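Local coordinates for PUA domain-containing protein (Archaeoglobus fulgidus DSM 4304, PDB 2Q07) that belongs to the archaeosine synthase type 1 family and probably binds RNA during tRNA modification, represented here by its C-terminal part, which ends in a PUA domain, at residues W103-R106 / F107-G111; R155-Q158 / E159-K163. All coordinates share one frame; numbering follows the deposited sequence.

Contact 1: W103-R106 / F107-G111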
ATOM      1  N   TRP A 103     -15.057  -1.807   7.401  1.00 14.73           N
ATOM      2  CA  TRP A 103     -13.681  -2.007   6.966  1.00 17.15           C
ATOM      3  C   TRP A 103     -12.646  -1.554   7.984  1.00 17.47           C
ATOM      4  O   TRP A 103     -11.643  -2.243   8.204  1.00 15.74           O
ATOM      5  CB  TRP A 103     -13.445  -1.323   5.615  1.00 16.95           C
ATOM      6  CG  TRP A 103     -14.013  -2.146   4.493  1.00 19.48           C
ATOM      7  CD1 TRP A 103     -15.098  -1.849   3.719  1.00 20.56           C
ATOM      8  CD2 TRP A 103     -13.584  -3.455   4.098  1.00 19.48           C
ATOM      9  NE1 TRP A 103     -15.377  -2.902   2.872  1.00 20.11           N
ATOM     10  CE2 TRP A 103     -14.462  -3.898   3.083  1.00 19.09           C
ATOM     11  CE3 TRP A 103     -12.542  -4.300   4.508  1.00 20.35           C
ATOM     12  CZ2 TRP A 103     -14.330  -5.155   2.468  1.00 19.68           C
ATOM     13  CZ3 TRP A 103     -12.411  -5.549   3.899  1.00 20.18           C
ATOM     14  CH2 TRP A 103     -13.305  -5.962   2.887  1.00 19.75           C
ATOM     15  N   LEU A 104     -12.890  -0.412   8.626  1.00 18.22           N
ATOM     16  CA  LEU A 104     -11.957   0.086   9.628  1.00 17.71           C
ATOM     17  C   LEU A 104     -11.768  -0.955  10.730  1.00 17.77           C
ATOM     18  O   LEU A 104     -10.637  -1.196  11.183  1.00 16.42           O
ATOM     19  CB  LEU A 104     -12.461   1.398  10.246  1.00 16.52           C
ATOM     20  CG  LEU A 104     -11.636   1.905  11.441  1.00 16.41           C
ATOM     21  CD1 LEU A 104     -10.198   2.217  11.006  1.00 14.83           C
ATOM     22  CD2 LEU A 104     -12.286   3.157  12.035  1.00 20.18           C
ATOM     23  N   LYS A 105     -12.877  -1.565  11.155  1.00 15.50           N
ATOM     24  CA  LYS A 105     -12.843  -2.591  12.190  1.00 16.80           C
ATOM     25  C   LYS A 105     -11.945  -3.752  11.782  1.00 17.12           C
ATOM     26  O   LYS A 105     -11.200  -4.286  12.602  1.00 15.27           O
ATOM     27  CB  LYS A 105     -14.242  -3.145  12.489  1.00 18.11           C
ATOM     28  CG  LYS A 105     -14.198  -4.203  13.595  1.00 21.80           C
ATOM     29  CD  LYS A 105     -15.556  -4.558  14.175  1.00 21.83           C
ATOM     30  CE  LYS A 105     -16.306  -5.549  13.315  1.00 19.72           C
ATOM     31  NZ  LYS A 105     -17.488  -6.088  14.047  1.00 23.08           N
ATOM     32  N   ARG A 106     -12.039  -4.149  10.514  1.00 17.71           N
ATOM     33  CA  ARG A 106     -11.231  -5.246   9.993  1.00 19.14           C
ATOM     34  C   ARG A 106      -9.745  -4.991  10.122  1.00 17.64           C
ATOM     35  O   ARG A 106      -8.998  -5.876  10.521  1.00 19.31           O
ATOM     36  CB  ARG A 106     -11.585  -5.504   8.532  1.00 23.62           C
ATOM     37  CG  ARG A 106     -13.042  -5.839   8.366  1.00 27.18           C
ATOM     38  CD  ARG A 106     -13.303  -6.590   7.092  1.00 32.97           C
ATOM     39  NE  ARG A 106     -14.724  -6.877   6.949  1.00 39.29           N
ATOM     40  CZ  ARG A 106     -15.226  -7.699   6.039  1.00 41.59           C
ATOM     41  NH1 ARG A 106     -14.415  -8.321   5.189  1.00 42.24           N
ATOM     42  NH2 ARG A 106     -16.537  -7.893   5.975  1.00 45.27           N
ATOM     43  N   PHE A 107      -9.311  -3.779   9.790  1.00 16.58           N
ATOM     44  CA  PHE A 107      -7.897  -3.433   9.897  1.00 14.40           C
ATOM     45  C   PHE A 107      -7.437  -3.369  11.356  1.00 10.91           C
ATOM     46  O   PHE A 107      -6.332  -3.784  11.685  1.00  9.17           O
ATOM     47  CB  PHE A 107      -7.620  -2.096   9.208  1.00 15.21           C
ATOM     48  CG  PHE A 107      -7.522  -2.197   7.709  1.00 13.75           C
ATOM     49  CD1 PHE A 107      -8.476  -1.598   6.894  1.00 15.58           C
ATOM     50  CD2 PHE A 107      -6.462  -2.868   7.114  1.00 14.41           C
ATOM     51  CE1 PHE A 107      -8.374  -1.663   5.510  1.00 21.18           C
ATOM     52  CE2 PHE A 107      -6.348  -2.940   5.722  1.00 16.80           C
ATOM     53  CZ  PHE A 107      -7.303  -2.338   4.921  1.00 19.11           C
ATOM     54  N   ILE A 108      -8.290  -2.843  12.225  1.00 10.97           N
ATOM     55  CA  ILE A 108      -7.963  -2.745  13.640  1.00 11.62           C
ATOM     56  C   ILE A 108      -7.823  -4.151  14.234  1.00 13.90           C
ATOM     57  O   ILE A 108      -6.877  -4.436  14.965  1.00 12.05           O
ATOM     58  CB  ILE A 108      -9.064  -1.992  14.410  1.00 11.28           C
ATOM     59  CG1 ILE A 108      -8.994  -0.500  14.089  1.00 12.10           C
ATOM     60  CG2 ILE A 108      -8.929  -2.243  15.927  1.00  9.39           C
ATOM     61  CD1 ILE A 108     -10.129   0.292  14.746  1.00 12.64           C
ATOM     62  N   GLU A 109      -8.767  -5.029  13.914  1.00 13.72           N
ATOM     63  CA  GLU A 109      -8.723  -6.389  14.442  1.00 18.30           C
ATOM     64  C   GLU A 109      -7.609  -7.234  13.805  1.00 20.48           C
ATOM     65  O   GLU A 109      -6.976  -8.044  14.475  1.00 18.88           O
ATOM     66  CB  GLU A 109     -10.108  -7.037  14.300  1.00 17.31           C
ATOM     67  CG  GLU A 109     -11.120  -6.383  15.260  1.00 19.88           C
ATOM     68  CD  GLU A 109     -12.465  -7.094  15.363  1.00 24.47           C
ATOM     69  OE1 GLU A 109     -12.996  -7.159  16.496  1.00 20.64           O
ATOM     70  OE2 GLU A 109     -12.998  -7.576  14.332  1.00 26.29           O
ATOM     71  N   LYS A 110      -7.353  -7.026  12.518  1.00 23.56           N
ATOM     72  CA  LYS A 110      -6.283  -7.752  11.840  1.00 26.30           C
ATOM     73  C   LYS A 110      -4.945  -7.302  12.428  1.00 25.62           C
ATOM     74  O   LYS A 110      -4.030  -8.101  12.608  1.00 27.26           O
ATOM     75  CB  LYS A 110      -6.293  -7.459  10.332  1.00 27.30           C
ATOM     76  CG  LYS A 110      -5.030  -7.940   9.600  1.00 30.44           C
ATOM     77  CD  LYS A 110      -4.912  -9.460   9.630  1.00 30.94           C
ATOM     78  CE  LYS A 110      -3.523  -9.941   9.182  1.00 32.80           C
ATOM     79  NZ  LYS A 110      -3.194  -9.607   7.763  1.00 30.31           N
ATOM     80  N   GLY A 111      -4.841  -6.010  12.717  1.00 25.95           N
ATOM     81  CA  GLY A 111      -3.619  -5.467  13.282  1.00 23.96           C
ATOM     82  C   GLY A 111      -3.381  -5.905  14.718  1.00 24.28           C
ATOM     83  O   GLY A 111      -2.257  -5.817  15.219  1.00 23.47           O
TER
HETATM   84  O   HOH W   1     -15.633  -7.406  16.043  1.00 17.16           O
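The ring of F107 comes up obliquely to the main chain of W103, its CD1 lying 3.5 Å from W103 O, while its edge-to-face partner is the ring of Y25. The W103 indole carries R106 on one face: NE stands 4.0 Å above the indole plane, displaced toward the rim, and the guanidinium in turn has W103 CZ2 over one of its faces. F18 stacks on the indole as well, and F99 meets it edge-to-face. Four i to i+4 main-chain bonds run through the segment: F107 N to W103 O, I108 N to L104 O, E109 N to K105 O and K110 N to R106 O, the last measuring 2.8 Å. On another side of the helix K105 and E109 run out in company, with K105 CG 3.7 Å from E109 OE2. With CG opposite its own N (chi1 -179°), K105 runs its aliphatic chain past the E109 carboxylate, yet NZ ends 4.7 Å from E109 OE2, too far for direct pairing. Water 1 bridges instead, accepting from K105 NZ at 3.0 Å and donating to E109 OE1 at 2.7 Å; the salt bridge of K105 is to E134. Replacing K105 by an alanine would probably leave E134 without its mate and break the water link to E109. L104 CG meets I108 CD1 at 4.0 Å on the buried side. There L104 reaches I63, I65 and V70 of the sheet and V127 and V131 of helix 123-132, while F107 packs on helix 16-24 at F18, A21 and L22.

Contact 2: R155-Q158 / E159-K163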
ATOM      1  N   ARG A 155      -3.040  16.244  24.203  1.00 20.47           N
ATOM      2  CA  ARG A 155      -3.792  15.021  24.503  1.00 21.48           C
ATOM      3  C   ARG A 155      -3.208  13.866  23.689  1.00 17.91           C
ATOM      4  O   ARG A 155      -3.089  12.739  24.173  1.00 16.64           O
ATOM      5  CB  ARG A 155      -5.276  15.167  24.133  1.00 22.12           C
ATOM      6  CG  ARG A 155      -6.123  15.987  25.084  1.00 27.65           C
ATOM      7  CD  ARG A 155      -7.595  15.596  24.940  1.00 33.90           C
ATOM      8  NE  ARG A 155      -8.449  16.195  25.963  1.00 39.10           N
ATOM      9  CZ  ARG A 155      -8.952  17.423  25.893  1.00 42.88           C
ATOM     10  NH1 ARG A 155      -8.690  18.187  24.839  1.00 43.58           N
ATOM     11  NH2 ARG A 155      -9.708  17.891  26.881  1.00 43.31           N
ATOM     12  N   LEU A 156      -2.864  14.153  22.440  1.00 14.92           N
ATOM     13  CA  LEU A 156      -2.294  13.137  21.571  1.00 16.67           C
ATOM     14  C   LEU A 156      -0.946  12.667  22.112  1.00 16.43           C
ATOM     15  O   LEU A 156      -0.709  11.474  22.227  1.00 15.35           O
ATOM     16  CB  LEU A 156      -2.134  13.675  20.143  1.00 14.46           C
ATOM     17  CG  LEU A 156      -1.608  12.637  19.140  1.00 17.72           C
ATOM     18  CD1 LEU A 156      -2.494  11.389  19.183  1.00 16.11           C
ATOM     19  CD2 LEU A 156      -1.593  13.234  17.744  1.00 12.01           C
ATOM     20  N   LYS A 157      -0.063  13.607  22.445  1.00 16.53           N
ATOM     21  CA  LYS A 157       1.245  13.239  22.979  1.00 19.02           C
ATOM     22  C   LYS A 157       1.108  12.351  24.214  1.00 18.16           C
ATOM     23  O   LYS A 157       1.870  11.405  24.414  1.00 14.44           O
ATOM     24  CB  LYS A 157       2.038  14.486  23.372  1.00 20.10           C
ATOM     25  CG  LYS A 157       2.512  15.321  22.207  1.00 25.22           C
ATOM     26  CD  LYS A 157       3.271  16.534  22.714  1.00 27.97           C
ATOM     27  CE  LYS A 157       3.751  17.409  21.572  1.00 30.08           C
ATOM     28  NZ  LYS A 157       4.389  18.638  22.099  1.00 31.96           N
ATOM     29  N   GLN A 158       0.119  12.653  25.042  1.00 19.54           N
ATOM     30  CA  GLN A 158      -0.061  11.885  26.258  1.00 23.12           C
ATOM     31  C   GLN A 158      -0.568  10.472  26.037  1.00 22.21           C
ATOM     32  O   GLN A 158      -0.569   9.671  26.964  1.00 26.10           O
ATOM     33  CB  GLN A 158      -0.943  12.669  27.235  1.00 20.37           C
ATOM     34  CG  GLN A 158      -0.118  13.726  27.963  1.00 21.28           C
ATOM     35  CD  GLN A 158      -0.935  14.699  28.790  1.00 22.89           C
ATOM     36  OE1 GLN A 158      -1.923  14.323  29.432  1.00 20.92           O
ATOM     37  NE2 GLN A 158      -0.508  15.965  28.793  1.00 20.33           N
ATOM     38  N   GLU A 159      -0.972  10.165  24.805  1.00 22.72           N
ATOM     39  CA  GLU A 159      -1.468   8.832  24.451  1.00 22.96           C
ATOM     40  C   GLU A 159      -0.488   8.013  23.608  1.00 21.61           C
ATOM     41  O   GLU A 159      -0.513   6.792  23.668  1.00 22.13           O
ATOM     42  CB  GLU A 159      -2.778   8.917  23.654  1.00 21.87           C
ATOM     43  CG  GLU A 159      -4.000   9.423  24.408  1.00 22.85           C
ATOM     44  CD  GLU A 159      -4.302   8.624  25.656  1.00 22.55           C
ATOM     45  OE1 GLU A 159      -4.048   7.400  25.676  1.00 25.72           O
ATOM     46  OE2 GLU A 159      -4.812   9.223  26.622  1.00 28.29           O
ATOM     47  N   ILE A 160       0.361   8.669  22.820  1.00 23.10           N
ATOM     48  CA  ILE A 160       1.280   7.941  21.942  1.00 25.45           C
ATOM     49  C   ILE A 160       2.771   8.226  22.121  1.00 28.80           C
ATOM     50  O   ILE A 160       3.589   7.759  21.322  1.00 28.33           O
ATOM     51  CB  ILE A 160       0.936   8.183  20.441  1.00 21.55           C
ATOM     52  CG1 ILE A 160       1.224   9.639  20.062  1.00 19.05           C
ATOM     53  CG2 ILE A 160      -0.528   7.852  20.173  1.00 21.30           C
ATOM     54  CD1 ILE A 160       1.110   9.926  18.567  1.00 14.25           C
ATOM     55  N   GLU A 161       3.125   8.987  23.153  1.00 33.55           N
ATOM     56  CA  GLU A 161       4.526   9.322  23.415  1.00 37.10           C
ATOM     57  C   GLU A 161       5.367   8.042  23.377  1.00 37.28           C
ATOM     58  O   GLU A 161       5.041   7.070  24.050  1.00 35.30           O
ATOM     59  CB  GLU A 161       4.654   9.981  24.794  1.00 40.93           C
ATOM     60  CG  GLU A 161       5.802  10.974  24.914  1.00 45.29           C
ATOM     61  CD  GLU A 161       5.519  12.279  24.187  1.00 48.10           C
ATOM     62  OE1 GLU A 161       5.144  12.222  22.993  1.00 48.65           O
ATOM     63  OE2 GLU A 161       5.673  13.360  24.807  1.00 47.14           O
ATOM     64  N   SER A 162       6.442   8.038  22.591  1.00 38.69           N
ATOM     65  CA  SER A 162       7.293   6.850  22.485  1.00 42.06           C
ATOM     66  C   SER A 162       8.786   7.164  22.537  1.00 42.85           C
ATOM     67  O   SER A 162       9.224   8.239  22.130  1.00 43.60           O
ATOM     68  CB  SER A 162       6.980   6.089  21.199  1.00 41.98           C
ATOM     69  OG  SER A 162       7.264   6.891  20.070  1.00 46.33           O
ATOM     70  N   LYS A 163       9.557   6.190  23.010  1.00 44.96           N
ATOM     71  CA  LYS A 163      11.004   6.319  23.182  1.00 46.13           C
ATOM     72  C   LYS A 163      11.891   6.636  21.966  1.00 45.60           C
ATOM     73  O   LYS A 163      12.512   7.699  21.922  1.00 47.16           O
ATOM     74  CB  LYS A 163      11.546   5.064  23.888  1.00 47.37           C
ATOM     75  CG  LYS A 163      10.940   4.797  25.274  1.00 49.52           C
ATOM     76  CD  LYS A 163       9.461   4.409  25.186  1.00 50.85           C
ATOM     77  CE  LYS A 163       8.830   4.202  26.560  1.00 51.04           C
ATOM     78  NZ  LYS A 163       8.761   5.454  27.369  1.00 49.21           N
TER
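L156 and I160 make a local i to i+4 contact in the final turn of helix 150-160, where the buried side of the helix meets V117 of strand 115-118. Their side chains run at a slant to each other, with I160 CD1 3.9 Å from L156 CG. With CG1 set between its own N and carbonyl carbon (chi1 68°), I160 has that atom 3.4 Å from L156 O. This oxygen accepts two main-chain donors: I160 N at 3.1 Å, nearly in line with the carbonyl bond, and E159 N at 2.9 Å, well above the carbonyl plane. The added i to i+3 bond shows the turn tightening as the helix finishes. The next bond, E161 N to K157 O, is weak, with an N-H...O angle of 132°, and E161 is the first residue to leave helical backbone angles. E159, its chain folded at chi2 (-56°), carries CG to 3.4 Å from R155 O. K157 and E161 run alongside, yet K157 NZ and E161 OE2 are 6.1 Å apart, and K157 NZ has a long, weak ion pair with E154. At that separation the opposite charges of K157 and E161 probably attract only weakly and form no salt bridge across the turn; the OE1 of E159 instead pairs with K115.

Overall arrangement
Neither contact closes a loop, since in each the two segments are consecutive and the pairing spans about one helical turn. From the N terminus, contact 1 comes first, in the C-terminal half of helix 94-111, which leads into strand 115-118. A beta-alpha-beta crossover through helix 123-132 then reaches the neighbouring parallel strand 138-141, and contact 2 follows at the end of helix 150-160. The two are in series, neither nested nor crossed, with centres about 22 Å apart and nearest atoms about 13 Å apart. Contact 1 joins helices 16-24 and 123-132 to strands 61-65 and 70-72; contact 2 packs against strand 115-118 of the same mixed sheet before the chain continues to helix 168-181.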